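Long-range contact in ketosynthase (Streptomyces sp. MSC090213JE08, PDB 6KXD), which probably extends acyl chains on acyl carrier protein by decarboxylative condensation with malonyl-ACP, as the ketosynthase of the ishigamide polyketide synthase: residues H69-V83 / R142-E155. Sequence-based numbering, arbitrary orientation.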
loop_
_atom_site.group_PDB
_atom_site.type_symbol
_atom_site.label_atom_id
_atom_site.label_comp_id
_atom_site.label_asym_id
_atom_site.label_seq_id
_atom_site.Cartn_x
_atom_site.Cartn_y
_atom_site.Cartn_z
ATOM N N HIS A 69 17.673 -4.582 -16.726
ATOM C CA HIS A 69 18.653 -4.499 -15.678
ATOM C C HIS A 69 18.356 -5.469 -14.555
ATOM O O HIS A 69 19.234 -5.996 -14.013
ATOM C CB HIS A 69 18.742 -3.089 -15.095
ATOM C CG HIS A 69 19.230 -2.123 -16.094
ATOM N ND1 HIS A 69 18.615 -0.909 -16.334
ATOM C CD2 HIS A 69 20.280 -2.212 -16.935
ATOM C CE1 HIS A 69 19.290 -0.278 -17.268
ATOM N NE2 HIS A 69 20.295 -1.068 -17.672
ATOM N N VAL A 70 17.081 -5.586 -14.173
ATOM C CA VAL A 70 16.720 -6.372 -13.055
ATOM C C VAL A 70 16.589 -7.811 -13.542
ATOM O O VAL A 70 15.807 -8.073 -14.443
ATOM C CB VAL A 70 15.393 -5.864 -12.457
ATOM C CG1 VAL A 70 14.966 -6.764 -11.317
ATOM C CG2 VAL A 70 15.520 -4.423 -11.989
ATOM N N PRO A 71 17.267 -8.805 -12.940
ATOM C CA PRO A 71 17.009 -10.196 -13.283
ATOM C C PRO A 71 15.533 -10.528 -13.070
ATOM O O PRO A 71 14.978 -10.132 -12.058
ATOM C CB PRO A 71 17.846 -10.999 -12.297
ATOM C CG PRO A 71 18.929 -10.039 -11.865
ATOM C CD PRO A 71 18.306 -8.671 -11.927
ATOM N N LEU A 72 14.955 -11.262 -14.012
ATOM C CA LEU A 72 13.533 -11.636 -13.953
ATOM C C LEU A 72 13.205 -12.433 -12.696
ATOM O O LEU A 72 12.073 -12.280 -12.147
ATOM C CB LEU A 72 13.144 -12.403 -15.220
ATOM C CG LEU A 72 13.228 -11.599 -16.515
ATOM C CD1 LEU A 72 12.838 -12.475 -17.710
ATOM C CD2 LEU A 72 12.365 -10.356 -16.438
ATOM N N ASP A 73 14.141 -13.238 -12.172
ATOM C CA ASP A 73 13.793 -14.014 -11.037
ATOM C C ASP A 73 13.771 -13.152 -9.754
ATOM O O ASP A 73 13.449 -13.660 -8.713
ATOM C CB ASP A 73 14.668 -15.247 -10.881
ATOM C CG ASP A 73 16.107 -14.965 -10.527
ATOM O OD1 ASP A 73 16.462 -13.778 -10.274
ATOM O OD2 ASP A 73 16.872 -15.933 -10.567
ATOM N N ASP A 74 14.143 -11.876 -9.845
ATOM C CA ASP A 74 14.029 -10.982 -8.696
ATOM C C ASP A 74 12.578 -10.551 -8.520
ATOM O O ASP A 74 12.242 -9.913 -7.551
ATOM C CB ASP A 74 14.935 -9.764 -8.882
ATOM C CG ASP A 74 16.368 -10.027 -8.476
ATOM O OD1 ASP A 74 16.655 -11.175 -8.111
ATOM O OD2 ASP A 74 17.171 -9.048 -8.491
ATOM N N MET A 75 11.745 -10.842 -9.512
ATOM C CA MET A 75 10.346 -10.368 -9.504
ATOM C C MET A 75 9.447 -11.541 -9.828
ATOM O O MET A 75 9.822 -12.376 -10.658
ATOM C CB MET A 75 10.109 -9.349 -10.603
ATOM C CG MET A 75 11.008 -8.170 -10.532
ATOM S SD MET A 75 10.999 -7.204 -12.001
ATOM C CE MET A 75 12.203 -8.078 -13.010
ATOM N N GLY A 76 8.241 -11.556 -9.254
ATOM C CA GLY A 76 7.224 -12.342 -9.829
ATOM C C GLY A 76 6.548 -11.586 -10.940
ATOM O O GLY A 76 6.962 -10.500 -11.345
ATOM N N ARG A 77 5.448 -12.148 -11.416
ATOM C CA ARG A 77 4.781 -11.601 -12.540
ATOM C C ARG A 77 4.307 -10.165 -12.275
ATOM O O ARG A 77 4.341 -9.317 -13.149
ATOM C CB ARG A 77 3.645 -12.557 -12.923
ATOM C CG ARG A 77 3.017 -12.240 -14.268
ATOM C CD ARG A 77 3.985 -12.346 -15.444
ATOM N NE ARG A 77 4.031 -13.696 -15.994
ATOM C CZ ARG A 77 3.434 -14.107 -17.113
ATOM N NH1 ARG A 77 2.665 -13.297 -17.821
ATOM N NH2 ARG A 77 3.626 -15.349 -17.520
ATOM N N ALA A 78 3.768 -9.889 -11.079
ATOM C CA ALA A 78 3.218 -8.578 -10.880
ATOM C C ALA A 78 4.341 -7.531 -10.993
ATOM O O ALA A 78 4.134 -6.460 -11.567
ATOM C CB ALA A 78 2.533 -8.487 -9.551
ATOM N N GLY A 79 5.482 -7.857 -10.394
ATOM C CA GLY A 79 6.674 -6.987 -10.418
ATOM C C GLY A 79 7.146 -6.783 -11.840
ATOM O O GLY A 79 7.440 -5.696 -12.255
ATOM N N GLN A 80 7.133 -7.857 -12.629
ATOM C CA GLN A 80 7.514 -7.718 -14.013
ATOM C C GLN A 80 6.552 -6.778 -14.724
ATOM O O GLN A 80 6.968 -5.889 -15.436
ATOM C CB GLN A 80 7.653 -9.072 -14.711
ATOM C CG GLN A 80 8.719 -9.931 -14.080
ATOM C CD GLN A 80 8.736 -11.305 -14.703
ATOM O OE1 GLN A 80 8.179 -11.518 -15.774
ATOM N NE2 GLN A 80 9.433 -12.205 -14.062
ATOM N N TYR A 81 5.243 -6.926 -14.491
ATOM C CA TYR A 81 4.354 -6.035 -15.143
ATOM C C TYR A 81 4.602 -4.587 -14.736
ATOM O O TYR A 81 4.525 -3.653 -15.584
ATOM C CB TYR A 81 2.906 -6.375 -14.820
ATOM C CG TYR A 81 2.388 -7.683 -15.345
ATOM C CD1 TYR A 81 2.976 -8.335 -16.417
ATOM C CD2 TYR A 81 1.228 -8.236 -14.824
ATOM C CE1 TYR A 81 2.466 -9.529 -16.892
ATOM C CE2 TYR A 81 0.696 -9.418 -15.313
ATOM C CZ TYR A 81 1.312 -10.057 -16.373
ATOM O OH TYR A 81 0.856 -11.232 -16.887
ATOM N N ALA A 82 4.902 -4.383 -13.447
ATOM C CA ALA A 82 5.052 -3.058 -12.922
ATOM C C ALA A 82 6.234 -2.372 -13.627
ATOM O O ALA A 82 6.139 -1.223 -14.112
ATOM C CB ALA A 82 5.297 -3.133 -11.449
ATOM N N VAL A 83 7.318 -3.139 -13.697
ATOM C CA VAL A 83 8.594 -2.639 -14.249
ATOM C C VAL A 83 8.396 -2.361 -15.748
ATOM O O VAL A 83 8.789 -1.294 -16.237
ATOM C CB VAL A 83 9.744 -3.634 -13.987
ATOM C CG1 VAL A 83 11.026 -3.201 -14.683
ATOM C CG2 VAL A 83 10.047 -3.816 -12.512
ATOM N N ARG A 142 11.011 -12.673 -3.080
ATOM C CA ARG A 142 10.397 -11.712 -3.901
ATOM C C ARG A 142 8.892 -11.532 -3.638
ATOM O O ARG A 142 8.274 -10.886 -4.433
ATOM C CB ARG A 142 10.695 -12.081 -5.342
ATOM C CG ARG A 142 9.827 -13.195 -5.896
ATOM C CD ARG A 142 10.444 -13.634 -7.209
ATOM N NE ARG A 142 9.515 -14.529 -7.887
ATOM C CZ ARG A 142 9.858 -15.318 -8.893
ATOM N NH1 ARG A 142 11.141 -15.456 -9.202
ATOM N NH2 ARG A 142 8.920 -15.947 -9.569
ATOM N N ILE A 143 8.350 -12.117 -2.563
ATOM C CA ILE A 143 6.892 -12.160 -2.332
ATOM C C ILE A 143 6.378 -10.896 -1.638
ATOM O O ILE A 143 5.196 -10.688 -1.624
ATOM C CB ILE A 143 6.465 -13.407 -1.529
ATOM C CG1 ILE A 143 7.188 -13.494 -0.192
ATOM C CG2 ILE A 143 6.662 -14.671 -2.380
ATOM C CD1 ILE A 143 6.445 -14.231 0.872
ATOM N N ASN A 144 7.252 -10.057 -1.121
ATOM C CA ASN A 144 6.755 -8.919 -0.301
ATOM C C ASN A 144 6.431 -7.752 -1.227
ATOM O O ASN A 144 7.192 -7.413 -2.154
ATOM C CB ASN A 144 7.729 -8.579 0.820
ATOM C CG ASN A 144 7.932 -9.735 1.773
ATOM O OD1 ASN A 144 6.997 -10.472 2.069
ATOM N ND2 ASN A 144 9.158 -9.921 2.212
ATOM N N ALA A 145 5.288 -7.114 -0.967
ATOM C CA ALA A 145 4.685 -6.183 -1.861
ATOM C C ALA A 145 5.561 -4.938 -2.083
ATOM O O ALA A 145 5.459 -4.328 -3.128
ATOM C CB ALA A 145 3.318 -5.782 -1.321
ATOM N N GLY A 146 6.413 -4.607 -1.119
ATOM C CA GLY A 146 7.264 -3.433 -1.177
ATOM C C GLY A 146 8.144 -3.494 -2.396
ATOM O O GLY A 146 8.512 -2.488 -2.985
ATOM N N ARG A 147 8.466 -4.727 -2.768
ATOM C CA ARG A 147 9.348 -4.937 -3.893
ATOM C C ARG A 147 8.783 -4.395 -5.222
ATOM O O ARG A 147 9.549 -4.003 -6.083
ATOM C CB ARG A 147 9.744 -6.416 -3.885
ATOM C CG ARG A 147 10.576 -6.807 -5.089
ATOM C CD ARG A 147 10.963 -8.275 -5.010
ATOM N NE ARG A 147 11.921 -8.437 -3.949
ATOM C CZ ARG A 147 13.173 -8.799 -4.093
ATOM N NH1 ARG A 147 13.627 -9.186 -5.271
ATOM N NH2 ARG A 147 13.936 -8.833 -3.017
ATOM N N LEU A 148 7.453 -4.339 -5.411
ATOM C CA LEU A 148 6.886 -3.881 -6.623
ATOM C C LEU A 148 7.335 -2.469 -6.964
ATOM O O LEU A 148 7.417 -2.130 -8.142
ATOM C CB LEU A 148 5.362 -3.873 -6.534
ATOM C CG LEU A 148 4.703 -5.225 -6.285
ATOM C CD1 LEU A 148 3.191 -5.066 -6.317
ATOM C CD2 LEU A 148 5.155 -6.245 -7.310
ATOM N N SER A 149 7.567 -1.644 -5.932
ATOM C CA SER A 149 7.985 -0.277 -6.100
ATOM C C SER A 149 9.484 -0.181 -6.275
ATOM O O SER A 149 9.929 0.532 -7.152
ATOM C CB SER A 149 7.488 0.571 -4.909
ATOM O OG SER A 149 6.154 0.914 -5.189
ATOM N N THR A 150 10.214 -0.903 -5.443
ATOM C CA THR A 150 11.676 -0.809 -5.413
ATOM C C THR A 150 12.286 -1.356 -6.714
ATOM O O THR A 150 13.289 -0.819 -7.189
ATOM C CB THR A 150 12.301 -1.505 -4.202
ATOM O OG1 THR A 150 12.022 -2.910 -4.187
ATOM C CG2 THR A 150 11.883 -0.831 -2.909
ATOM N N VAL A 151 11.691 -2.393 -7.320
ATOM C CA VAL A 151 12.302 -2.931 -8.554
ATOM C C VAL A 151 12.238 -1.917 -9.693
ATOM O O VAL A 151 13.067 -2.004 -10.585
ATOM C CB VAL A 151 11.698 -4.260 -9.026
ATOM C CG1 VAL A 151 12.102 -5.399 -8.128
ATOM C CG2 VAL A 151 10.192 -4.138 -9.196
ATOM N N ILE A 152 11.202 -1.073 -9.740
ATOM C CA ILE A 152 11.112 -0.037 -10.722
ATOM C C ILE A 152 12.319 0.880 -10.558
ATOM O O ILE A 152 12.910 1.278 -11.563
ATOM C CB ILE A 152 9.825 0.768 -10.635
ATOM C CG1 ILE A 152 8.634 -0.125 -10.993
ATOM C CG2 ILE A 152 9.933 2.013 -11.499
ATOM C CD1 ILE A 152 7.317 0.469 -10.711
ATOM N N ALA A 153 12.617 1.237 -9.305
ATOM C CA ALA A 153 13.729 2.151 -9.077
ATOM C C ALA A 153 15.005 1.471 -9.579
ATOM O O ALA A 153 15.911 2.118 -10.178
ATOM C CB ALA A 153 13.841 2.565 -7.635
ATOM N N ARG A 154 15.111 0.183 -9.278
ATOM C CA ARG A 154 16.266 -0.609 -9.686
ATOM C C ARG A 154 16.412 -0.594 -11.207
ATOM O O ARG A 154 17.498 -0.348 -11.743
ATOM C CB ARG A 154 16.151 -2.044 -9.172
ATOM C CG ARG A 154 16.436 -2.167 -7.688
ATOM C CD ARG A 154 16.446 -3.606 -7.243
ATOM N NE ARG A 154 17.468 -4.375 -7.922
ATOM C CZ ARG A 154 17.469 -5.709 -7.979
ATOM N NH1 ARG A 154 16.549 -6.382 -7.312
ATOM N NH2 ARG A 154 18.391 -6.348 -8.682
ATOM N N GLU A 155 15.338 -0.920 -11.898
ATOM C CA GLU A 155 15.363 -1.010 -13.370
ATOM C C GLU A 155 15.660 0.356 -14.024
ATOM O O GLU A 155 16.405 0.440 -15.018
ATOM C CB GLU A 155 14.026 -1.549 -13.843
ATOM C CG GLU A 155 13.900 -1.599 -15.342
ATOM C CD GLU A 155 14.854 -2.550 -16.058
ATOM O OE1 GLU A 155 15.473 -3.402 -15.392
ATOM O OE2 GLU A 155 14.966 -2.417 -17.310
HETATM O O HOH W 1 7.961 -8.792 -7.149
#
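Helix 147-155 packs on the first turns of helix 77-93 in the N-terminal half of the thiolase fold, while residues 69-76, with a 3-10 turn at 72-74, run along the arginine- and glutamate-bearing side of helix 147-155. The axes of 77-83 and 147-155 come within 8.8 Å and cross at -45°. Val151 sits in the middle: its CG1 meets Met75 CG, and its CG2 presses tightly on Val83 CG2 at 3.3 Å. Leu148 lays CD2 on the backbone of Gly79, and Ile152 reaches Ala82. Leu148 also touches strand 161-166 and Ile152 strand 105-110, joining the contact to the sheet. Glu155 OE1 accepts from His69 N at 2.8 Å through the syn lone pair and from Val70 N nearly along the C-O axis; OE2 forms a salt bridge with Arg87. His69 ND1 donates in its ring plane to Glu155 O. Arg154, bent at chi3 (61°), makes a salt bridge to Asp74 OD2, with NH2 nearly in line with the CG-OD2 bond and NH1 above the carboxylate plane. Arg147 NH1 binds Asp74 O at 2.8 Å on a lone pair; its NH2 pairs with Asp363 of the other subunit. Arg142 NH1 meets Asp73 O from above the carbonyl plane, Met75 O lies over its guanidinium face, and NE pairs with Asp118. Most of the loop's polar hold thus falls on backbone carbonyls and amides, with one salt bridge added by Asp74.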